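Local coordinates for protein beta-d-glucoside glucohydrolase (Hypocrea jecorina, PDB 3ZZ1) that probably hydrolyses terminal, non-reducing beta-D-glucosyl residues and releases beta-D-glucose, serving the breakdown of cellulose as a family 3 glycoside hydrolase, at residues 73-78 and 91-96; 98-103 and 314-319; 318-323 and 507-512; 359-364 and 387-392. All blocks are in the same frame, centred on the assembly; numbering follows the deposited sequence. Where two conformers were deposited one is given.

Interaction 1: 73-78 and 91-96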
loop_
_atom_site.group_PDB
_atom_site.type_symbol
_atom_site.label_atom_id
_atom_site.label_comp_id
_atom_site.label_asym_id
_atom_site.label_seq_id
_atom_site.Cartn_x
_atom_site.Cartn_y
_atom_site.Cartn_z
ATOM N N THR A 73 -4.951 -17.695 0.584
ATOM C CA THR A 73 -3.592 -17.265 0.318
ATOM C C THR A 73 -3.258 -16.039 1.168
ATOM O O THR A 73 -4.094 -15.155 1.356
ATOM C CB THR A 73 -3.401 -16.944 -1.190
ATOM O OG1 THR A 73 -3.661 -18.122 -1.969
ATOM C CG2 THR A 73 -1.994 -16.436 -1.491
ATOM N N ALA A 74 -2.039 -16.018 1.696
ATOM C CA ALA A 74 -1.468 -14.829 2.303
ATOM C C ALA A 74 -0.669 -14.087 1.234
ATOM O O ALA A 74 0.477 -14.442 0.938
ATOM C CB ALA A 74 -0.576 -15.205 3.473
ATOM N N PHE A 75 -1.284 -13.069 0.638
ATOM C CA PHE A 75 -0.605 -12.285 -0.385
ATOM C C PHE A 75 0.433 -11.373 0.255
ATOM O O PHE A 75 0.401 -11.133 1.465
ATOM C CB PHE A 75 -1.610 -11.493 -1.228
ATOM C CG PHE A 75 -2.504 -12.361 -2.076
ATOM C CD1 PHE A 75 -3.705 -12.855 -1.566
ATOM C CD2 PHE A 75 -2.142 -12.690 -3.380
ATOM C CE1 PHE A 75 -4.536 -13.657 -2.340
ATOM C CE2 PHE A 75 -2.965 -13.492 -4.169
ATOM C CZ PHE A 75 -4.164 -13.981 -3.647
ATOM N N THR A 76 1.376 -10.898 -0.553
ATOM C CA THR A 76 2.365 -9.945 -0.073
ATOM C C THR A 76 1.638 -8.676 0.350
ATOM O O THR A 76 0.595 -8.348 -0.223
ATOM C CB THR A 76 3.397 -9.589 -1.164
ATOM O OG1 THR A 76 2.737 -8.940 -2.261
ATOM C CG2 THR A 76 4.117 -10.841 -1.664
ATOM N N PRO A 77 2.170 -7.969 1.368
ATOM C CA PRO A 77 1.700 -6.621 1.674
ATOM C C PRO A 77 1.759 -5.711 0.449
ATOM O O PRO A 77 2.561 -5.945 -0.465
ATOM C CB PRO A 77 2.708 -6.142 2.711
ATOM C CG PRO A 77 3.076 -7.382 3.442
ATOM C CD PRO A 77 3.085 -8.474 2.412
ATOM N N GLY A 78 0.921 -4.683 0.442
ATOM C CA GLY A 78 0.915 -3.689 -0.629
ATOM C C GLY A 78 2.274 -3.071 -0.927
ATOM O O GLY A 78 2.579 -2.771 -2.085
ATOM N N ARG A 91 -2.198 -5.455 -10.516
ATOM C CA ARG A 91 -3.582 -5.763 -10.904
ATOM C C ARG A 91 -3.927 -7.228 -10.615
ATOM O O ARG A 91 -5.006 -7.528 -10.087
ATOM C CB ARG A 91 -3.853 -5.445 -12.376
ATOM C CG ARG A 91 -5.347 -5.376 -12.697
ATOM C CD ARG A 91 -5.679 -5.670 -14.151
ATOM N NE ARG A 91 -7.136 -5.718 -14.333
ATOM C CZ ARG A 91 -7.879 -6.826 -14.294
ATOM N NH1 ARG A 91 -7.321 -8.019 -14.100
ATOM N NH2 ARG A 91 -9.192 -6.741 -14.458
ATOM N N GLU A 92 -3.006 -8.127 -10.960
ATOM C CA GLU A 92 -3.201 -9.561 -10.742
ATOM C C GLU A 92 -3.423 -9.887 -9.265
ATOM O O GLU A 92 -4.307 -10.684 -8.926
ATOM C CB GLU A 92 -2.020 -10.369 -11.305
ATOM C CG GLU A 92 -2.075 -11.848 -10.977
ATOM C CD GLU A 92 -0.912 -12.616 -11.569
ATOM O OE1 GLU A 92 -0.990 -12.976 -12.759
ATOM O OE2 GLU A 92 0.086 -12.834 -10.852
ATOM N N ARG A 93 -2.617 -9.271 -8.401
ATOM C CA ARG A 93 -2.774 -9.395 -6.952
ATOM C C ARG A 93 -4.209 -9.054 -6.535
ATOM O O ARG A 93 -4.830 -9.784 -5.761
ATOM C CB ARG A 93 -1.762 -8.498 -6.228
ATOM C CG ARG A 93 -1.739 -8.630 -4.704
ATOM C CD ARG A 93 -0.611 -7.777 -4.102
ATOM N NE ARG A 93 -0.721 -7.579 -2.649
ATOM C CZ ARG A 93 -1.525 -6.692 -2.060
ATOM N NH1 ARG A 93 -2.328 -5.922 -2.787
ATOM N NH2 ARG A 93 -1.546 -6.585 -0.738
ATOM N N GLY A 94 -4.731 -7.955 -7.070
ATOM C CA GLY A 94 -6.118 -7.552 -6.826
ATOM C C GLY A 94 -7.126 -8.580 -7.313
ATOM O O GLY A 94 -8.057 -8.932 -6.586
ATOM N N GLN A 95 -6.934 -9.066 -8.540
ATOM C CA GLN A 95 -7.800 -10.092 -9.127
ATOM C C GLN A 95 -7.822 -11.372 -8.291
ATOM O O GLN A 95 -8.888 -11.938 -8.023
ATOM C CB GLN A 95 -7.368 -10.415 -10.565
ATOM C CG GLN A 95 -8.234 -11.491 -11.254
ATOM C CD GLN A 95 -7.632 -12.004 -12.555
ATOM O OE1 GLN A 95 -7.443 -13.212 -12.733
ATOM N NE2 GLN A 95 -7.323 -11.089 -13.467
ATOM N N PHE A 96 -6.637 -11.808 -7.881
ATOM C CA PHE A 96 -6.483 -13.041 -7.121
ATOM C C PHE A 96 -7.112 -12.902 -5.730
ATOM O O PHE A 96 -7.800 -13.813 -5.268
ATOM C CB PHE A 96 -5.003 -13.437 -7.046
ATOM C CG PHE A 96 -4.455 -14.049 -8.320
ATOM C CD1 PHE A 96 -5.181 -14.027 -9.512
ATOM C CD2 PHE A 96 -3.194 -14.636 -8.326
ATOM C CE1 PHE A 96 -4.667 -14.593 -10.684
ATOM C CE2 PHE A 96 -2.666 -15.208 -9.492
ATOM C CZ PHE A 96 -3.407 -15.190 -10.672
#
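Arg-93 reaches from helix 87-103 to the backbone of Thr-76 and grips one carbonyl oxygen with two nitrogens. Its CG stands anti to the backbone N (chi1 -175°), the chain runs extended to NE, and the guanidinium meets the loop side-on. NE lies 2.9 Å and NH2 2.8 Å from Thr-76 O, which sits at the edge of the guanidinium, almost in its plane. Both N-H groups bend to the shared acceptor at 144°. This forked grip fixes the rotation of the guanidinium and satisfies a buried carbonyl. Gly-78 CA lies 3.8 Å above one guanidinium face, offset toward the rim, where the glycine opens helix 78-83 behind Pro-77 at its N-cap. The second close spot is apolar: Phe-75 CE2 and CZ approach Phe-96 CB, with CE2 to CB at 3.5 Å, and the two side chains cross at about a right angle. Thr-73 CG2 rests over the centre of the Phe-75 ring. Between these spots the fit is looser, with Phe-75 CB 4.3 Å from Arg-93 NE. The contact thins at Phe-96, which is partly exposed: its ring leads away from the loop, with Glu-92 CG over its centre and the His-319 ring beside it. Within the family 3 N-terminal domain, of the TIM-barrel clan, the contact ties the loop between strand 58-60 and helix 78-83 to helix 87-103. Helix 320-329 packs beside both through Val-323, Ile-326 and Asn-322, and helix 134-150 meets Arg-91 through Gln-143 and Ser-150.

Interaction 2: 98-103 and 314-319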
loop_
_atom_site.group_PDB
_atom_site.type_symbol
_atom_site.label_atom_id
_atom_site.label_comp_id
_atom_site.label_asym_id
_atom_site.label_seq_id
_atom_site.Cartn_x
_atom_site.Cartn_y
_atom_site.Cartn_z
ATOM N N GLY A 98 -9.545 -10.785 -5.073
ATOM C CA GLY A 98 -10.965 -10.768 -5.425
ATOM C C GLY A 98 -11.546 -12.164 -5.549
ATOM O O GLY A 98 -12.607 -12.455 -4.986
ATOM N N GLU A 99 -10.840 -13.028 -6.280
ATOM C CA GLU A 99 -11.267 -14.419 -6.485
ATOM C C GLU A 99 -11.465 -15.174 -5.173
ATOM O O GLU A 99 -12.473 -15.866 -4.996
ATOM C CB GLU A 99 -10.278 -15.168 -7.383
ATOM C CG GLU A 99 -10.451 -14.860 -8.863
ATOM C CD GLU A 99 -9.375 -15.479 -9.740
ATOM O OE1 GLU A 99 -8.704 -16.435 -9.299
ATOM O OE2 GLU A 99 -9.205 -15.009 -10.884
ATOM N N GLU A 100 -10.511 -15.018 -4.257
ATOM C CA GLU A 100 -10.552 -15.702 -2.962
ATOM C C GLU A 100 -11.648 -15.154 -2.055
ATOM O O GLU A 100 -12.308 -15.915 -1.349
ATOM C CB GLU A 100 -9.190 -15.634 -2.265
ATOM C CG GLU A 100 -8.080 -16.258 -3.098
ATOM C CD GLU A 100 -6.918 -16.796 -2.287
ATOM O OE1 GLU A 100 -6.904 -16.620 -1.054
ATOM O OE2 GLU A 100 -6.009 -17.406 -2.900
ATOM N N VAL A 101 -11.840 -13.837 -2.092
ATOM C CA VAL A 101 -12.878 -13.172 -1.303
ATOM C C VAL A 101 -14.278 -13.643 -1.712
ATOM O O VAL A 101 -15.073 -14.033 -0.850
ATOM C CB VAL A 101 -12.756 -11.628 -1.381
ATOM C CG1 VAL A 101 -13.902 -10.952 -0.655
ATOM C CG2 VAL A 101 -11.420 -11.172 -0.793
ATOM N N LYS A 102 -14.563 -13.626 -3.017
ATOM C CA LYS A 102 -15.849 -14.090 -3.537
ATOM C C LYS A 102 -16.039 -15.575 -3.246
ATOM O O LYS A 102 -17.110 -15.997 -2.793
ATOM C CB LYS A 102 -15.954 -13.818 -5.043
ATOM C CG LYS A 102 -17.309 -14.149 -5.656
ATOM C CD LYS A 102 -17.492 -13.438 -6.986
ATOM C CE LYS A 102 -18.755 -13.899 -7.697
ATOM N NZ LYS A 102 -18.578 -15.233 -8.332
ATOM N N ALA A 103 -14.988 -16.359 -3.496
ATOM C CA ALA A 103 -15.034 -17.798 -3.269
ATOM C C ALA A 103 -15.317 -18.136 -1.805
ATOM O O ALA A 103 -15.840 -19.213 -1.501
ATOM C CB ALA A 103 -13.747 -18.459 -3.744
ATOM N N ASN A 314 -10.926 -24.008 0.912
ATOM C CA ASN A 314 -9.634 -23.843 0.256
ATOM C C ASN A 314 -9.841 -23.149 -1.080
ATOM O O ASN A 314 -10.265 -23.767 -2.064
ATOM C CB ASN A 314 -8.928 -25.190 0.067
ATOM C CG ASN A 314 -7.483 -25.042 -0.414
ATOM O OD1 ASN A 314 -7.104 -24.038 -1.031
ATOM N ND2 ASN A 314 -6.670 -26.057 -0.137
ATOM N N VAL A 315 -9.536 -21.856 -1.098
ATOM C CA VAL A 315 -9.779 -21.007 -2.262
ATOM C C VAL A 315 -8.477 -20.555 -2.943
ATOM O O VAL A 315 -8.485 -19.646 -3.776
ATOM C CB VAL A 315 -10.637 -19.777 -1.869
ATOM C CG1 VAL A 315 -11.993 -20.227 -1.309
ATOM C CG2 VAL A 315 -9.897 -18.889 -0.844
ATOM N N GLN A 316 -7.368 -21.204 -2.594
ATOM C CA GLN A 316 -6.036 -20.784 -3.042
ATOM C C GLN A 316 -5.802 -20.952 -4.540
ATOM O O GLN A 316 -5.231 -20.066 -5.180
ATOM C CB GLN A 316 -4.936 -21.521 -2.268
ATOM C CG GLN A 316 -4.848 -21.161 -0.789
ATOM C CD GLN A 316 -3.937 -22.096 -0.023
ATOM O OE1 GLN A 316 -2.716 -22.066 -0.182
ATOM N NE2 GLN A 316 -4.530 -22.933 0.819
ATOM N N GLY A 317 -6.241 -22.082 -5.095
ATOM C CA GLY A 317 -5.895 -22.445 -6.468
ATOM C C GLY A 317 -4.390 -22.354 -6.681
ATOM O O GLY A 317 -3.612 -22.854 -5.865
ATOM N N ASN A 318 -3.986 -21.708 -7.772
ATOM C CA ASN A 318 -2.578 -21.482 -8.084
ATOM C C ASN A 318 -2.170 -20.016 -7.860
ATOM O O ASN A 318 -1.200 -19.534 -8.461
ATOM C CB ASN A 318 -2.301 -21.911 -9.530
ATOM C CG ASN A 318 -0.866 -22.355 -9.750
ATOM O OD1 ASN A 318 -0.489 -22.730 -10.858
ATOM N ND2 ASN A 318 -0.060 -22.315 -8.697
ATOM N N HIS A 319 -2.917 -19.310 -7.008
ATOM C CA HIS A 319 -2.653 -17.893 -6.724
ATOM C C HIS A 319 -1.261 -17.614 -6.135
ATOM O O HIS A 319 -0.789 -16.479 -6.185
ATOM C CB HIS A 319 -3.726 -17.293 -5.800
ATOM C CG HIS A 319 -5.093 -17.226 -6.409
ATOM N ND1 HIS A 319 -6.243 -17.321 -5.659
ATOM C CD2 HIS A 319 -5.494 -17.092 -7.695
ATOM C CE1 HIS A 319 -7.294 -17.232 -6.453
ATOM N NE2 HIS A 319 -6.866 -17.095 -7.695
#
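His-319 is held between Glu-99 and Glu-100 by two histidine-carboxylate hydrogen bonds, at the close of a type II' beta turn from Gln-316 to His-319. Both acceptors lie at the edge of the imidazole, near its plane. Glu-100 and His-319 meet tip to tip: ND1 gives a bond of 2.8 Å and 167° to the anti lone pair of Glu-100 OE2, the carboxylate turned 33° from the ring. The Glu-99 side chain comes obliquely to that of His-319, its carboxylate turned 47° from the ring, and its OE1 accepts from NE2 on the anti side; the modelled length of 2.5 Å is doubtfully short. With a donor at each nitrogen and two acids at hand, the imidazole is likely to be doubly protonated. Thr-73 OG1 also bonds to Glu-100 OE2. A phenylalanine in place of His-319 would probably leave Glu-99 OE1 without its mate here and Glu-100 OE2 to rely on Thr-73. The contact thus fastens the end of helix 87-103 to the loop leading into helix 320-329. Val-315 spreads its two methyls over one side of the helix: CG2 touches Glu-100 CB at 3.6 Å, and CG1 presses on Ala-103 CB at 3.5 Å, tighter than usual van der Waals contact.

Interaction 3: 318-323 and 507-512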
loop_
_atom_site.group_PDB
_atom_site.type_symbol
_atom_site.label_atom_id
_atom_site.label_comp_id
_atom_site.label_asym_id
_atom_site.label_seq_id
_atom_site.Cartn_x
_atom_site.Cartn_y
_atom_site.Cartn_z
ATOM N N ASN A 318 -3.986 -21.708 -7.772
ATOM C CA ASN A 318 -2.578 -21.482 -8.084
ATOM C C ASN A 318 -2.170 -20.016 -7.860
ATOM O O ASN A 318 -1.200 -19.534 -8.461
ATOM C CB ASN A 318 -2.301 -21.911 -9.530
ATOM C CG ASN A 318 -0.866 -22.355 -9.750
ATOM O OD1 ASN A 318 -0.489 -22.730 -10.858
ATOM N ND2 ASN A 318 -0.060 -22.315 -8.697
ATOM N N HIS A 319 -2.917 -19.310 -7.008
ATOM C CA HIS A 319 -2.653 -17.893 -6.724
ATOM C C HIS A 319 -1.261 -17.614 -6.135
ATOM O O HIS A 319 -0.789 -16.479 -6.185
ATOM C CB HIS A 319 -3.726 -17.293 -5.800
ATOM C CG HIS A 319 -5.093 -17.226 -6.409
ATOM N ND1 HIS A 319 -6.243 -17.321 -5.659
ATOM C CD2 HIS A 319 -5.494 -17.092 -7.695
ATOM C CE1 HIS A 319 -7.294 -17.232 -6.453
ATOM N NE2 HIS A 319 -6.866 -17.095 -7.695
ATOM N N LYS A 320 -0.615 -18.638 -5.576
ATOM C CA LYS A 320 0.755 -18.502 -5.058
ATOM C C LYS A 320 1.754 -17.963 -6.093
ATOM O O LYS A 320 2.786 -17.404 -5.725
ATOM C CB LYS A 320 1.268 -19.819 -4.449
ATOM C CG LYS A 320 1.508 -20.960 -5.443
ATOM C CD LYS A 320 2.369 -22.082 -4.849
ATOM C CE LYS A 320 1.656 -22.873 -3.743
ATOM N NZ LYS A 320 0.374 -23.488 -4.195
ATOM N N THR A 321 1.440 -18.130 -7.377
ATOM C CA THR A 321 2.283 -17.613 -8.458
ATOM C C THR A 321 2.423 -16.097 -8.354
ATOM O O THR A 321 3.482 -15.550 -8.650
ATOM C CB THR A 321 1.726 -17.961 -9.853
ATOM O OG1 THR A 321 0.404 -17.429 -9.986
ATOM C CG2 THR A 321 1.709 -19.478 -10.079
ATOM N N ASN A 322 1.355 -15.424 -7.926
ATOM C CA ASN A 322 1.397 -13.985 -7.733
ATOM C C ASN A 322 2.280 -13.614 -6.551
ATOM O O ASN A 322 3.082 -12.686 -6.647
ATOM C CB ASN A 322 -0.006 -13.398 -7.545
ATOM C CG ASN A 322 0.018 -11.894 -7.289
ATOM O OD1 ASN A 322 -0.063 -11.451 -6.145
ATOM N ND2 ASN A 322 0.143 -11.105 -8.356
ATOM N N VAL A 323 2.124 -14.345 -5.442
ATOM C CA VAL A 323 2.903 -14.088 -4.231
ATOM C C VAL A 323 4.388 -14.331 -4.513
ATOM O O VAL A 323 5.232 -13.495 -4.188
ATOM C CB VAL A 323 2.417 -14.939 -3.030
ATOM C CG1 VAL A 323 3.180 -14.568 -1.763
ATOM C CG2 VAL A 323 0.927 -14.742 -2.810
ATOM N N SER A 507 5.712 -12.445 2.438
ATOM C CA SER A 507 4.681 -13.398 2.858
ATOM C C SER A 507 5.158 -14.859 2.713
ATOM O O SER A 507 6.346 -15.150 2.904
ATOM C CB SER A 507 3.368 -13.150 2.111
ATOM O OG SER A 507 2.333 -13.944 2.647
ATOM N N GLN A 508 4.238 -15.753 2.352
ATOM C CA GLN A 508 4.464 -17.207 2.361
ATOM C C GLN A 508 5.560 -17.722 1.420
ATOM O O GLN A 508 6.062 -18.832 1.606
ATOM C CB GLN A 508 3.148 -17.943 2.077
ATOM C CG GLN A 508 2.588 -17.701 0.679
ATOM C CD GLN A 508 1.111 -18.023 0.562
ATOM O OE1 GLN A 508 0.308 -17.655 1.423
ATOM N NE2 GLN A 508 0.740 -18.688 -0.523
ATOM N N GLU A 509 5.921 -16.926 0.417
ATOM C CA GLU A 509 6.903 -17.353 -0.589
ATOM C C GLU A 509 8.313 -16.820 -0.324
ATOM O O GLU A 509 9.168 -16.844 -1.210
ATOM C CB GLU A 509 6.433 -16.972 -2.002
ATOM C CG GLU A 509 5.335 -17.872 -2.561
ATOM C CD GLU A 509 5.799 -19.300 -2.845
ATOM O OE1 GLU A 509 6.941 -19.495 -3.307
ATOM O OE2 GLU A 509 5.010 -20.236 -2.611
ATOM N N SER A 510 8.550 -16.357 0.901
ATOM C CA SER A 510 9.840 -15.782 1.299
ATOM C C SER A 510 11.068 -16.482 0.700
ATOM O O SER A 510 11.832 -15.872 -0.060
ATOM C CB SER A 510 9.960 -15.751 2.826
ATOM O OG SER A 510 11.212 -15.215 3.215
ATOM N N GLY A 511 11.250 -17.752 1.055
ATOM C CA GLY A 511 12.457 -18.500 0.693
ATOM C C GLY A 511 12.657 -18.727 -0.795
ATOM O O GLY A 511 13.765 -18.562 -1.306
ATOM N N ASN A 512 11.587 -19.108 -1.492
ATOM C CA ASN A 512 11.647 -19.344 -2.931
ATOM C C ASN A 512 12.030 -18.083 -3.687
ATOM O O ASN A 512 12.909 -18.114 -4.550
ATOM C CB ASN A 512 10.316 -19.886 -3.458
ATOM C CG ASN A 512 10.041 -21.313 -3.016
ATOM O OD1 ASN A 512 10.961 -22.086 -2.752
ATOM N ND2 ASN A 512 8.758 -21.674 -2.951
#
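Val-323 turns CG1 anti to its backbone N (chi1 -176°), which carries that methyl toward Glu-509, whose chain starts with CG anti to the carbonyl carbon and then bends at chi2 (-68°). The methyl is the hub of the contact. It lies 4.0 Å from Glu-509 CG, and Gln-508 CG is equally near, at 4.0 Å from Val-323 CG1. Ser-507 CB stands a little further off, and the valine crosses both long chains at about a right angle. Everything that passes between the two segments is van der Waals contact, and the polar ends are held elsewhere: Ser-507 OG and Gln-508 OE1 bond to the backbone of Ala-74. The acid is pinned at both oxygens. Asn-512 ND2 gives a nearly straight bond of 2.9 Å and 166° to Glu-509 OE1, on the syn side, while OE2 is hydrogen-bonded to Tyr-391 OH. Lys-320 lays its aliphatic part obliquely across this acid, with CD 3.9 Å from Glu-509 OE2. Its chain then bends away, and NZ remains 5.9 Å from Glu-509 OE2, so any attraction between the charges acts at a distance. An alanine in place of Glu-509 would probably leave Asn-512 ND2 and Tyr-391 OH without this acceptor and open a gap beside Val-323 CG1. Glu-509 is the N-cap of helix 510-518, which follows strand 497-502; the contact sets that helix start against the first turn of helix 320-329, at the flank of the alpha/beta sandwich that forms the family 3 C-terminal domain.

Interaction 4: 359-364 and 387-392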
loop_
_atom_site.group_PDB
_atom_site.type_symbol
_atom_site.label_atom_id
_atom_site.label_comp_id
_atom_site.label_asym_id
_atom_site.label_seq_id
_atom_site.Cartn_x
_atom_site.Cartn_y
_atom_site.Cartn_z
ATOM N N GLY A 359 9.449 -19.694 12.528
ATOM C CA GLY A 359 9.185 -19.349 13.918
ATOM C C GLY A 359 7.694 -19.211 14.165
ATOM O O GLY A 359 6.883 -19.673 13.359
ATOM N N ASN A 360 7.335 -18.568 15.273
ATOM C CA ASN A 360 5.932 -18.405 15.663
ATOM C C ASN A 360 5.138 -17.502 14.717
ATOM O O ASN A 360 3.917 -17.608 14.629
ATOM C CB ASN A 360 5.825 -17.897 17.105
ATOM C CG ASN A 360 6.117 -18.979 18.139
ATOM O OD1 ASN A 360 5.897 -20.170 17.906
ATOM N ND2 ASN A 360 6.604 -18.559 19.296
ATOM N N HIS A 361 5.844 -16.622 14.010
ATOM C CA HIS A 361 5.235 -15.758 13.001
ATOM C C HIS A 361 4.712 -16.568 11.810
ATOM O O HIS A 361 3.552 -16.428 11.412
ATOM C CB HIS A 361 6.239 -14.704 12.529
ATOM C CG HIS A 361 5.689 -13.772 11.498
ATOM N ND1 HIS A 361 5.894 -13.953 10.148
ATOM C CD2 HIS A 361 4.922 -12.664 11.619
ATOM C CE1 HIS A 361 5.280 -12.992 9.483
ATOM N NE2 HIS A 361 4.685 -12.197 10.351
ATOM N N ALA A 362 5.572 -17.426 11.264
ATOM C CA ALA A 362 5.225 -18.272 10.123
ATOM C C ALA A 362 4.194 -19.353 10.467
ATOM O O ALA A 362 3.414 -19.763 9.603
ATOM C CB ALA A 362 6.482 -18.907 9.550
ATOM N N ARG A 363 4.188 -19.787 11.729
ATOM C CA ARG A 363 3.379 -20.929 12.189
ATOM C C ARG A 363 1.906 -20.645 12.534
ATOM O O ARG A 363 1.138 -21.588 12.778
ATOM C CB ARG A 363 4.066 -21.628 13.374
ATOM C CG ARG A 363 5.290 -22.453 12.987
ATOM C CD ARG A 363 5.805 -23.318 14.143
ATOM N NE ARG A 363 6.446 -22.532 15.198
ATOM C CZ ARG A 363 7.742 -22.577 15.507
ATOM N NH1 ARG A 363 8.570 -23.381 14.852
ATOM N NH2 ARG A 363 8.213 -21.808 16.486
ATOM N N ASN A 364 1.503 -19.373 12.541
ATOM C CA ASN A 364 0.175 -18.977 13.052
ATOM C C ASN A 364 0.006 -19.380 14.526
ATOM O O ASN A 364 -0.990 -20.005 14.913
ATOM C CB ASN A 364 -0.973 -19.555 12.199
ATOM C CG ASN A 364 -0.798 -19.296 10.705
ATOM O OD1 ASN A 364 -0.268 -18.262 10.294
ATOM N ND2 ASN A 364 -1.255 -20.242 9.886
ATOM N N VAL A 387 -2.834 -11.858 7.990
ATOM C CA VAL A 387 -3.655 -13.070 7.828
ATOM C C VAL A 387 -2.881 -14.336 8.223
ATOM O O VAL A 387 -1.675 -14.285 8.464
ATOM C CB VAL A 387 -4.182 -13.251 6.367
ATOM C CG1 VAL A 387 -5.093 -12.099 5.942
ATOM C CG2 VAL A 387 -3.028 -13.420 5.390
ATOM N N ASN A 388 -3.587 -15.466 8.275
ATOM C CA ASN A 388 -2.977 -16.774 8.492
ATOM C C ASN A 388 -2.209 -17.255 7.262
ATOM O O ASN A 388 -2.658 -17.067 6.125
ATOM C CB ASN A 388 -4.054 -17.815 8.808
ATOM C CG ASN A 388 -4.740 -17.578 10.139
ATOM O OD1 ASN A 388 -5.969 -17.564 10.213
ATOM N ND2 ASN A 388 -3.956 -17.415 11.200
ATOM N N TYR A 389 -1.056 -17.881 7.500
ATOM C CA TYR A 389 -0.291 -18.530 6.445
ATOM C C TYR A 389 -0.807 -19.942 6.196
ATOM O O TYR A 389 -0.928 -20.731 7.132
ATOM C CB TYR A 389 1.194 -18.600 6.811
ATOM C CG TYR A 389 1.892 -17.263 6.836
ATOM C CD1 TYR A 389 1.999 -16.486 5.676
ATOM C CD2 TYR A 389 2.461 -16.780 8.010
ATOM C CE1 TYR A 389 2.638 -15.252 5.696
ATOM C CE2 TYR A 389 3.110 -15.557 8.037
ATOM C CZ TYR A 389 3.194 -14.796 6.880
ATOM O OH TYR A 389 3.841 -13.586 6.916
ATOM N N PRO A 390 -1.116 -20.272 4.934
ATOM C CA PRO A 390 -1.474 -21.656 4.626
ATOM C C PRO A 390 -0.222 -22.541 4.641
ATOM O O PRO A 390 -0.307 -23.749 4.858
ATOM C CB PRO A 390 -2.061 -21.559 3.219
ATOM C CG PRO A 390 -1.420 -20.348 2.619
ATOM C CD PRO A 390 -1.224 -19.388 3.757
ATOM N N TYR A 391 0.921 -21.911 4.398
ATOM C CA TYR A 391 2.244 -22.523 4.493
ATOM C C TYR A 391 3.228 -21.358 4.537
ATOM O O TYR A 391 2.827 -20.198 4.369
ATOM C CB TYR A 391 2.527 -23.430 3.285
ATOM C CG TYR A 391 2.582 -22.691 1.965
ATOM C CD1 TYR A 391 1.422 -22.461 1.226
ATOM C CD2 TYR A 391 3.795 -22.214 1.461
ATOM C CE1 TYR A 391 1.464 -21.775 0.015
ATOM C CE2 TYR A 391 3.851 -21.529 0.262
ATOM C CZ TYR A 391 2.681 -21.312 -0.458
ATOM O OH TYR A 391 2.729 -20.627 -1.650
ATOM N N PHE A 392 4.504 -21.655 4.761
ATOM C CA PHE A 392 5.539 -20.634 4.741
ATOM C C PHE A 392 6.873 -21.257 4.361
ATOM O O PHE A 392 7.344 -22.181 5.027
ATOM C CB PHE A 392 5.650 -19.932 6.101
ATOM C CG PHE A 392 6.400 -18.619 6.053
ATOM C CD1 PHE A 392 7.793 -18.592 5.920
ATOM C CD2 PHE A 392 5.716 -17.410 6.154
ATOM C CE1 PHE A 392 8.485 -17.389 5.872
ATOM C CE2 PHE A 392 6.400 -16.190 6.112
ATOM C CZ PHE A 392 7.789 -16.179 5.975
#
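Asn-364 and Tyr-389 are joined by a pair of hydrogen bonds in which one side-chain amide takes both backbone polar groups of the tyrosine. Tyr-389 N donates to Asn-364 OD1 at 2.9 Å and 168°, and Asn-364 ND2 donates to Tyr-389 O at 2.8 Å, that oxygen lying near the amide plane. The two hydrogen bonds fix the rotation of the amide and which way round it sits. OD1 carries a second donor, Lys-371 NZ. Both segments belong to the long excursion between strand 348-352 and helix 395-404, the beta-alpha-beta crossover toward the parallel edge strand 409-413 of the C-terminal domain sheet. Aromatic contacts come next. The edge of the Tyr-389 ring points to the face of His-361 in an offset edge-to-face pair, centroids 5.5 Å apart and planes at 63°, with Tyr-389 OH 3.0 Å from His-361 CE1. His-361 O lies at the tyrosine's edge, 3.5 Å from its CE2. Phe-392 CD2 rests over the centre of the Tyr-389 ring. The last kind is CH-pi: Ala-362 CB sits over one face of the Phe-392 ring, 3.9 Å from the centroid and 26° off the normal.

The loop 73-78 of interaction 1 touches the other three contacts. Thr-73 OG1 lies 2.6 Å from Glu-100 OE2 of interaction 2, and Ala-74 N lies 2.9 Å from Gln-508 OE1 of interaction 3. Ala-74 CB packs 3.6 Å from Tyr-389 CD1 of interaction 4. Interactions 1 and 2 share helix 87-103, and Phe-96 of that helix meets the His-319 ring; interactions 2 and 3 share Asn-318 and His-319. Tyr-391 joins interaction 4 to interaction 3, their centres about 13 Å apart. Through Ala-74 the loop of the N-terminal domain is bound to residues of the C-terminal domain in interactions 3 and 4. A glycan sugar, NAG, stands about 8 Å from the Val-315 side chain of interaction 2.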